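Local coordinates for putative amino acid binding protein (Streptococcus mutans, PDB 4C0R) that binds glutathione, seen here as its oxidized disulfide, and probably delivers it to the TcyBC ABC importer for uptake into the cell, at residues 91-94 and 100-103; 159-164 and 182-187. All blocks are in the same frame, centred on the assembly; numbering follows the deposited sequence.

Contact 1. Residues 91-94 and 100-103. With CD (cadmium ion), chain F.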
ATOM      1  N   LEU A  91       8.540  -5.716  -2.464  1.00  9.87           N
ATOM      2  CA  LEU A  91       7.922  -5.967  -3.733  1.00  8.15           C
ATOM      3  C   LEU A  91       8.177  -7.352  -4.254  1.00  9.94           C
ATOM      4  O   LEU A  91       9.244  -7.962  -4.021  1.00 10.00           O
ATOM      5  CB  LEU A  91       8.407  -4.986  -4.812  1.00 13.10           C
ATOM      6  CG  LEU A  91       7.961  -3.571  -4.607  1.00 13.29           C
ATOM      7  CD1 LEU A  91       8.643  -2.709  -5.678  1.00 15.74           C
ATOM      8  CD2 LEU A  91       6.470  -3.488  -4.720  1.00 15.66           C
ATOM      9  N   VAL A  92       7.214  -7.817  -5.021  1.00  8.43           N
ATOM     10  CA  VAL A  92       7.339  -9.056  -5.802  1.00  8.19           C
ATOM     11  C   VAL A  92       6.853  -8.856  -7.255  1.00  9.28           C
ATOM     12  O   VAL A  92       6.120  -7.929  -7.582  1.00  9.88           O
ATOM     13  CB  VAL A  92       6.568 -10.236  -5.209  1.00 10.26           C
ATOM     14  CG1 VAL A  92       7.092 -10.567  -3.882  1.00 13.16           C
ATOM     15  CG2 VAL A  92       5.026  -9.938  -5.160  1.00  9.89           C
ATOM     16  N   LEU A  93       7.319  -9.751  -8.115  1.00  9.96           N
ATOM     17  CA  LEU A  93       6.882  -9.909  -9.443  1.00  9.15           C
ATOM     18  C   LEU A  93       5.911 -11.087  -9.439  1.00 12.43           C
ATOM     19  O   LEU A  93       6.258 -12.179  -9.015  1.00 14.25           O
ATOM     20  CB  LEU A  93       8.139 -10.256 -10.256  1.00 15.59           C
ATOM     21  CG  LEU A  93       8.234 -10.378 -11.735  1.00 18.27           C
ATOM     22  CD1 LEU A  93       7.517  -9.261 -12.475  1.00 14.40           C
ATOM     23  CD2 LEU A  93       9.730 -10.390 -12.069  1.00 15.79           C
ATOM     24  N   VAL A  94       4.688 -10.866  -9.881  1.00  9.44           N
ATOM     25  CA  VAL A  94       3.683 -11.884 -10.007  1.00 10.89           C
ATOM     26  C   VAL A  94       3.637 -12.321 -11.477  1.00  9.47           C
ATOM     27  O   VAL A  94       3.430 -11.505 -12.359  1.00 11.25           O
ATOM     28  CB  VAL A  94       2.290 -11.352  -9.648  1.00 10.59           C
ATOM     29  CG1 VAL A  94       1.245 -12.444  -9.771  1.00 14.55           C
ATOM     30  CG2 VAL A  94       2.315 -10.748  -8.228  1.00 12.84           C
ATOM     31  N   ASP A 100       8.838 -17.592 -18.483  1.00 14.47           N
ATOM     32  CA  ASP A 100      10.221 -17.108 -18.810  1.00 18.06           C
ATOM     33  C   ASP A 100      10.685 -15.966 -17.914  1.00 18.64           C
ATOM     34  O   ASP A 100      11.852 -15.586 -17.926  1.00 19.56           O
ATOM     35  CB  ASP A 100      10.486 -16.671 -20.325  1.00 16.90           C
ATOM     36  CG  ASP A 100       9.626 -15.417 -20.843  1.00 15.21           C
ATOM     37  OD1 ASP A 100       8.408 -15.751 -20.593  1.00 18.51           O
ATOM     38  OD2 ASP A 100      10.033 -14.208 -21.552  1.00  9.22           O
ATOM     39  N   ILE A 101       9.753 -15.360 -17.199  1.00 16.49           N
ATOM     40  CA  ILE A 101      10.127 -14.211 -16.394  1.00 17.17           C
ATOM     41  C   ILE A 101      10.571 -14.733 -15.031  1.00 16.45           C
ATOM     42  O   ILE A 101       9.745 -15.217 -14.272  1.00 19.94           O
ATOM     43  CB  ILE A 101       8.963 -13.247 -16.268  1.00 17.96           C
ATOM     44  CG1 ILE A 101       8.561 -12.691 -17.635  1.00 16.28           C
ATOM     45  CG2 ILE A 101       9.361 -12.084 -15.308  1.00 17.74           C
ATOM     46  CD1 ILE A 101       7.310 -11.879 -17.587  1.00 15.97           C
ATOM     47  N   LYS A 102      11.871 -14.684 -14.751  1.00 15.08           N
ATOM     48  CA  LYS A 102      12.447 -15.251 -13.541  1.00 18.74           C
ATOM     49  C   LYS A 102      13.177 -14.232 -12.657  1.00 15.55           C
ATOM     50  O   LYS A 102      13.361 -14.466 -11.465  1.00 17.45           O
ATOM     51  CB  LYS A 102      13.420 -16.395 -13.877  1.00 23.18           C
ATOM     52  CG  LYS A 102      12.716 -17.587 -14.521  1.00 23.59           C
ATOM     53  CD  LYS A 102      13.526 -18.867 -14.314  1.00 27.45           C
ATOM     54  CE  LYS A 102      14.922 -18.756 -14.875  1.00 28.52           C
ATOM     55  NZ  LYS A 102      14.861 -18.418 -16.305  1.00 31.25           N
ATOM     56  N   SER A 103      13.578 -13.122 -13.274  1.00 18.56           N
ATOM     57  CA  SER A 103      14.262 -12.038 -12.591  1.00 18.60           C
ATOM     58  C   SER A 103      13.766 -10.728 -13.157  1.00 18.17           C
ATOM     59  O   SER A 103      13.212 -10.673 -14.244  1.00 15.28           O
ATOM     60  CB  SER A 103      15.775 -12.118 -12.786  1.00 23.42           C
ATOM     61  OG  SER A 103      16.116 -11.669 -14.064  1.00 28.11           O
TER
HETATM   62 CD    CD F1242       7.496 -14.180 -21.860  0.80 15.21          CD
HETATM   63  O   HOH W   1       7.934 -14.809 -24.074  1.00 11.47           O

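Contact 2. Residues 159-164 and 182-187. With GDS (oxidized glutathione disulfide), chain C.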
ATOM      1  N   PHE A 159       2.757  -9.959 -16.499  1.00 10.57           N
ATOM      2  CA  PHE A 159       3.251  -9.922 -15.137  1.00  7.77           C
ATOM      3  C   PHE A 159       2.595  -8.763 -14.409  1.00  9.24           C
ATOM      4  O   PHE A 159       2.054  -7.855 -15.081  1.00  9.76           O
ATOM      5  CB  PHE A 159       4.786  -9.740 -15.072  1.00 10.21           C
ATOM      6  CG  PHE A 159       5.288  -8.393 -15.515  1.00  9.89           C
ATOM      7  CD1 PHE A 159       5.607  -8.159 -16.831  1.00 10.62           C
ATOM      8  CD2 PHE A 159       5.465  -7.352 -14.613  1.00  8.63           C
ATOM      9  CE1 PHE A 159       6.084  -6.963 -17.229  1.00 10.17           C
ATOM     10  CE2 PHE A 159       5.954  -6.151 -14.986  1.00  8.72           C
ATOM     11  CZ  PHE A 159       6.271  -5.939 -16.333  1.00 11.17           C
ATOM     12  N   LYS A 160       2.693  -8.768 -13.070  1.00 10.99           N
ATOM     13  CA  LYS A 160       2.298  -7.594 -12.263  1.00  8.82           C
ATOM     14  C   LYS A 160       3.283  -7.467 -11.097  1.00  8.93           C
ATOM     15  O   LYS A 160       3.516  -8.420 -10.374  1.00  9.28           O
ATOM     16  CB  LYS A 160       0.872  -7.747 -11.721  1.00  9.96           C
ATOM     17  CG  LYS A 160       0.406  -6.643 -10.765  1.00  8.83           C
ATOM     18  CD  LYS A 160       0.347  -5.283 -11.437  1.00  9.17           C
ATOM     19  CE  LYS A 160      -0.149  -4.224 -10.468  1.00 10.34           C
ATOM     20  NZ  LYS A 160      -0.138  -2.873 -11.063  1.00  8.62           N
ATOM     21  N   ILE A 161       3.834  -6.275 -10.934  1.00  6.98           N
ATOM     22  CA  ILE A 161       4.686  -5.948  -9.799  1.00  8.74           C
ATOM     23  C   ILE A 161       3.858  -5.264  -8.697  1.00  9.15           C
ATOM     24  O   ILE A 161       3.114  -4.320  -8.953  1.00  8.83           O
ATOM     25  CB  ILE A 161       5.860  -5.039 -10.163  1.00  9.73           C
ATOM     26  CG1 ILE A 161       6.734  -5.714 -11.221  1.00 10.58           C
ATOM     27  CG2 ILE A 161       6.678  -4.676  -8.926  1.00  9.56           C
ATOM     28  CD1 ILE A 161       7.784  -4.792 -11.792  1.00 14.48           C
ATOM     29  N   PHE A 162       3.904  -5.816  -7.496  1.00  7.73           N
ATOM     30  CA  PHE A 162       3.211  -5.197  -6.371  1.00  9.49           C
ATOM     31  C   PHE A 162       3.821  -5.656  -5.079  1.00  8.79           C
ATOM     32  O   PHE A 162       4.632  -6.597  -5.062  1.00  8.97           O
ATOM     33  CB  PHE A 162       1.708  -5.583  -6.387  1.00  8.02           C
ATOM     34  CG  PHE A 162       0.855  -4.574  -5.605  1.00  6.87           C
ATOM     35  CD1 PHE A 162       0.661  -3.284  -6.113  1.00  7.35           C
ATOM     36  CD2 PHE A 162       0.363  -4.878  -4.379  1.00  7.82           C
ATOM     37  CE1 PHE A 162      -0.048  -2.324  -5.390  1.00  7.59           C
ATOM     38  CE2 PHE A 162      -0.354  -3.902  -3.642  1.00  7.71           C
ATOM     39  CZ  PHE A 162      -0.561  -2.622  -4.182  1.00  8.68           C
ATOM     40  N   GLU A 163       3.416  -5.047  -3.962  1.00  9.40           N
ATOM     41  CA  GLU A 163       3.839  -5.534  -2.632  1.00  6.74           C
ATOM     42  C   GLU A 163       3.433  -7.002  -2.398  1.00  7.26           C
ATOM     43  O   GLU A 163       2.361  -7.422  -2.778  1.00  8.80           O
ATOM     44  CB  GLU A 163       3.226  -4.654  -1.545  1.00  8.04           C
ATOM     45  CG  GLU A 163       3.923  -3.320  -1.315  1.00  9.11           C
ATOM     46  CD  GLU A 163       3.676  -2.221  -2.305  1.00 10.08           C
ATOM     47  OE1 GLU A 163       2.739  -2.293  -3.120  1.00 12.12           O
ATOM     48  OE2 GLU A 163       4.459  -1.284  -2.223  1.00 11.78           O
ATOM     49  N   LYS A 164       4.328  -7.737  -1.739  1.00  8.95           N
ATOM     50  CA  LYS A 164       4.175  -9.137  -1.461  1.00  8.10           C
ATOM     51  C   LYS A 164       2.939  -9.474  -0.655  1.00  9.10           C
ATOM     52  O   LYS A 164       2.286 -10.432  -0.958  1.00  8.79           O
ATOM     53  CB  LYS A 164       5.407  -9.615  -0.680  1.00  9.71           C
ATOM     54  CG  LYS A 164       5.513 -11.108  -0.539  1.00 13.07           C
ATOM     55  CD  LYS A 164       6.936 -11.488  -0.160  1.00 17.46           C
ATOM     56  CE  LYS A 164       7.133 -12.996  -0.311  1.00 20.56           C
ATOM     57  NZ  LYS A 164       8.495 -13.357   0.090  1.00 25.75           N
ATOM     58  N   ILE A 182       7.797 -13.788  -7.224  1.00 10.85           N
ATOM     59  CA  ILE A 182       9.235 -13.708  -7.233  1.00  9.77           C
ATOM     60  C   ILE A 182       9.648 -12.474  -6.446  1.00 11.09           C
ATOM     61  O   ILE A 182       9.267 -11.358  -6.799  1.00  9.94           O
ATOM     62  CB  ILE A 182       9.795 -13.604  -8.688  1.00 10.86           C
ATOM     63  CG1 ILE A 182       9.412 -14.867  -9.478  1.00 14.33           C
ATOM     64  CG2 ILE A 182      11.322 -13.350  -8.692  1.00 14.62           C
ATOM     65  CD1 ILE A 182       9.637 -14.685 -10.980  1.00 16.29           C
ATOM     66  N   ASP A 183      10.508 -12.640  -5.444  1.00 12.13           N
ATOM     67  CA  ASP A 183      11.007 -11.497  -4.675  1.00 11.90           C
ATOM     68  C   ASP A 183      11.910 -10.632  -5.507  1.00 12.53           C
ATOM     69  O   ASP A 183      12.779 -11.126  -6.235  1.00 15.15           O
ATOM     70  CB  ASP A 183      11.793 -11.941  -3.411  1.00 13.47           C
ATOM     71  CG  ASP A 183      10.947 -12.675  -2.435  1.00 18.91           C
ATOM     72  OD1 ASP A 183       9.813 -12.256  -2.111  1.00 15.85           O
ATOM     73  OD2 ASP A 183      11.424 -13.724  -1.963  1.00 22.86           O
ATOM     74  N   LEU A 184      11.728  -9.324  -5.374  1.00 12.02           N
ATOM     75  CA  LEU A 184      12.498  -8.309  -6.067  1.00 13.43           C
ATOM     76  C   LEU A 184      13.419  -7.559  -5.113  1.00 16.35           C
ATOM     77  O   LEU A 184      13.182  -7.499  -3.934  1.00 18.12           O
ATOM     78  CB  LEU A 184      11.569  -7.265  -6.721  1.00 11.48           C
ATOM     79  CG  LEU A 184      10.734  -7.810  -7.868  1.00 11.95           C
ATOM     80  CD1 LEU A 184       9.742  -6.759  -8.331  1.00 11.91           C
ATOM     81  CD2 LEU A 184      11.606  -8.238  -9.033  1.00 16.72           C
ATOM     82  N   PRO A 185      14.464  -6.964  -5.664  1.00 16.59           N
ATOM     83  CA  PRO A 185      15.319  -6.110  -4.821  1.00 19.20           C
ATOM     84  C   PRO A 185      14.547  -4.946  -4.201  1.00 22.32           C
ATOM     85  O   PRO A 185      13.547  -4.506  -4.766  1.00 24.07           O
ATOM     86  CB  PRO A 185      16.399  -5.627  -5.796  1.00 22.71           C
ATOM     87  CG  PRO A 185      16.349  -6.572  -6.951  1.00 22.26           C
ATOM     88  CD  PRO A 185      14.940  -7.061  -7.054  1.00 15.45           C
ATOM     89  N   SER A 186      14.973  -4.463  -3.030  1.00 21.94           N
ATOM     90  CA  SER A 186      14.376  -3.245  -2.435  1.00 25.00           C
ATOM     91  C   SER A 186      15.437  -2.147  -2.420  1.00 27.14           C
ATOM     92  O   SER A 186      16.507  -2.358  -1.823  1.00 23.83           O
ATOM     93  CB  SER A 186      13.937  -3.481  -0.960  1.00 25.73           C
ATOM     94  OG  SER A 186      12.776  -4.323  -0.812  1.00 23.94           O
ATOM     95  N   ASP A 187      15.155  -0.977  -3.012  1.00 27.20           N
ATOM     96  CA  ASP A 187      16.143   0.125  -3.032  1.00 27.87           C
ATOM     97  C   ASP A 187      16.349   0.737  -1.643  1.00 28.37           C
ATOM     98  O   ASP A 187      17.414   1.293  -1.338  1.00 29.04           O
ATOM     99  CB  ASP A 187      15.739   1.271  -4.002  1.00 28.78           C
ATOM    100  CG  ASP A 187      15.568   0.814  -5.431  1.00 37.04           C
ATOM    101  OD1 ASP A 187      15.897  -0.363  -5.762  1.00 34.11           O
ATOM    102  OD2 ASP A 187      15.077   1.653  -6.234  1.00 40.04           O
TER
HETATM  103  CD1 GDS C 500      -7.603   3.355  -9.261  1.00 22.26           C
HETATM  104  N2  GDS C 500      -7.393   1.901  -9.268  1.00 25.51           N
HETATM  105  CA2 GDS C 500      -7.802   1.228  -8.090  1.00 24.92           C
HETATM  106  C2  GDS C 500      -9.226   0.818  -7.946  1.00 20.30           C
HETATM  107  O2  GDS C 500      -9.724   0.629  -6.816  1.00 21.41           O
HETATM  108  CB2 GDS C 500      -6.912   0.916  -6.948  1.00 19.86           C
HETATM  109  SG2 GDS C 500      -5.201   1.291  -7.263  1.00 15.74           S
HETATM  110  N3  GDS C 500      -9.999   0.652  -9.158  1.00 19.10           N
HETATM  111  CA3 GDS C 500     -11.425   0.340  -9.068  1.00 19.40           C
HETATM  112  C3  GDS C 500     -12.102   1.663  -9.420  1.00 20.60           C
HETATM  113  OE3 GDS C 500     -13.176   1.687 -10.099  1.00 26.99           O
HETATM  114  OE4 GDS C 500     -11.619   2.777  -9.064  1.00 20.30           O
HETATM  115  N4  GDS C 500      -2.553  -0.257  -6.207  1.00  8.07           N
HETATM  116  CA4 GDS C 500      -2.576  -1.280  -7.225  1.00 11.90           C
HETATM  117  C4  GDS C 500      -1.635  -0.935  -8.326  1.00  9.93           C
HETATM  118  OE5 GDS C 500      -0.669  -0.131  -8.145  1.00  9.83           O
HETATM  119  OE6 GDS C 500      -1.807  -1.529  -9.427  1.00 10.82           O
HETATM  120  C5  GDS C 500      -3.458  -0.370  -5.107  1.00  9.18           C
HETATM  121  O5  GDS C 500      -4.203  -1.345  -5.022  1.00  9.95           O
HETATM  122  CA5 GDS C 500      -3.448   0.785  -4.210  1.00  9.91           C
HETATM  123  N5  GDS C 500      -2.229   1.431  -3.942  1.00  8.97           N
HETATM  124  CB5 GDS C 500      -4.675   1.631  -4.298  1.00 11.40           C
HETATM  125  SG5 GDS C 500      -4.610   2.602  -5.829  1.00 11.80           S
HETATM  126  CA6 GDS C 500       2.457   1.631  -3.393  1.00  7.83           C
HETATM  127  C6  GDS C 500       2.437   3.151  -3.350  1.00  8.79           C
HETATM  128  OE7 GDS C 500       2.250   3.781  -4.427  1.00  8.21           O
HETATM  129  OE8 GDS C 500       2.587   3.768  -2.269  1.00  8.94           O
HETATM  130  N6  GDS C 500       2.922   1.160  -2.074  1.00  7.79           N
HETATM  131  CB6 GDS C 500       1.122   1.083  -3.745  1.00  8.40           C
HETATM  132  CG6 GDS C 500       0.031   1.833  -2.948  1.00  9.54           C
HETATM  133  CD6 GDS C 500      -1.235   1.009  -3.059  1.00  7.63           C
HETATM  134  O6  GDS C 500      -1.487  -0.013  -2.404  1.00  7.04           O

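Contact 1. Residues 91-94 and 100-103
Leu93 and Ile101 meet chiefly through methyl groups, Leu93 CD2 against Ile101 CG2, and no hydrogen bond crosses between strand residues 91-94 and loop residues 100-103. From CB, which is directed at the loop, the Leu93 side chain runs to CG, held anti to the backbone N (chi1 -173°); this carries the fork toward Ile101, and CG lies 4.1 Å from Ile101 CG2. At the tip, Leu93 CD2 comes closest, 3.7 Å from Ile101 CG2, and passes 4.1 Å from the backbone O of Ser103. The other methyl, CD1, turns from the loop toward Phe159 and Ile161, and Ile107 also packs on Leu93. The two buried side chains cross at about a right angle. One residue before Ile101 the chain turns polar: the Asp100 carboxylate grips a cadmium ion with both oxygens, OD1 at 2.2 Å and OD2 at 2.6 Å from the metal. A water 2.3 Å from the cadmium and His110 NE2 are further ligands. The example illustrates how a loop that follows a sheet strand returns to it and packs through a small apolar contact, here in the periplasmic-binding-protein fold of a family 3 solute-binding protein, with a surface cadmium site beside it.

Contact 2. Residues 159-164 and 182-187
Strand 160-163 forms one wall of the glutathione disulfide pocket, and behind that wall Ile161 and Lys164 meet Leu184 and Asp183. Ile161 CG2 touches Leu184 CD1 at 3.8 Å, the two side chains crossing at about a right angle. Further along, the extended Lys164 chain, with CG anti to the backbone N (chi1 -169°), reaches Asp183 and forms a salt bridge: NZ gives a hydrogen bond of 2.8 Å to Asp183 OD1, on the syn lone pair of that oxygen. The strands carrying both segments, 160-163 and 179-183, belong to the mixed sheet of the solute-binding fold, where they pair antiparallel with strand 81-96 from its two sides, so these contacts bridge across the strand between them. Glu163 takes the N-cap position of helix 164-173, which starts at Lys164. On the pocket side, Lys160 NZ donates to a glycyl carboxylate oxygen of the ligand, OE6, at 2.7 Å; its chain bends at chi2 (63°), and Gln148 OE1 and the Gln113 carbonyl also accept from the ammonium. At the gamma-glutamyl end of the same glutathione half, the amino nitrogen N6 donates to Glu163 OE2 at 2.9 Å. Between these two polar grips lies the Phe162 ring, with Glu163 OE1 3.4 Å above the plane over its centre and ligand O6 at its edge, 3.3 Å from Phe162 CZ.

How the contacts relate
The two contacts show how one strand can serve loops both close and distant in sequence. Followed from the N terminus, the chain first runs along strand 81-96, and contact 1 closes a short loop as residues 100-103 turn back on it. Only later does contact 2 open: strand 160-163 leads into helix 164-173, and strand 179-183 returns and passes into the loop that completes residues 182-187. The loops are thus in series, neither nested nor crossed, yet their centres lie just 7 Å apart. Strand 81-96 joins them, since Val94 N probably bonds to Lys160 O and Leu93 N to Ile182 O. Ile182 CD1 also packs against Ile101 O, tying the loop to the last of these strands.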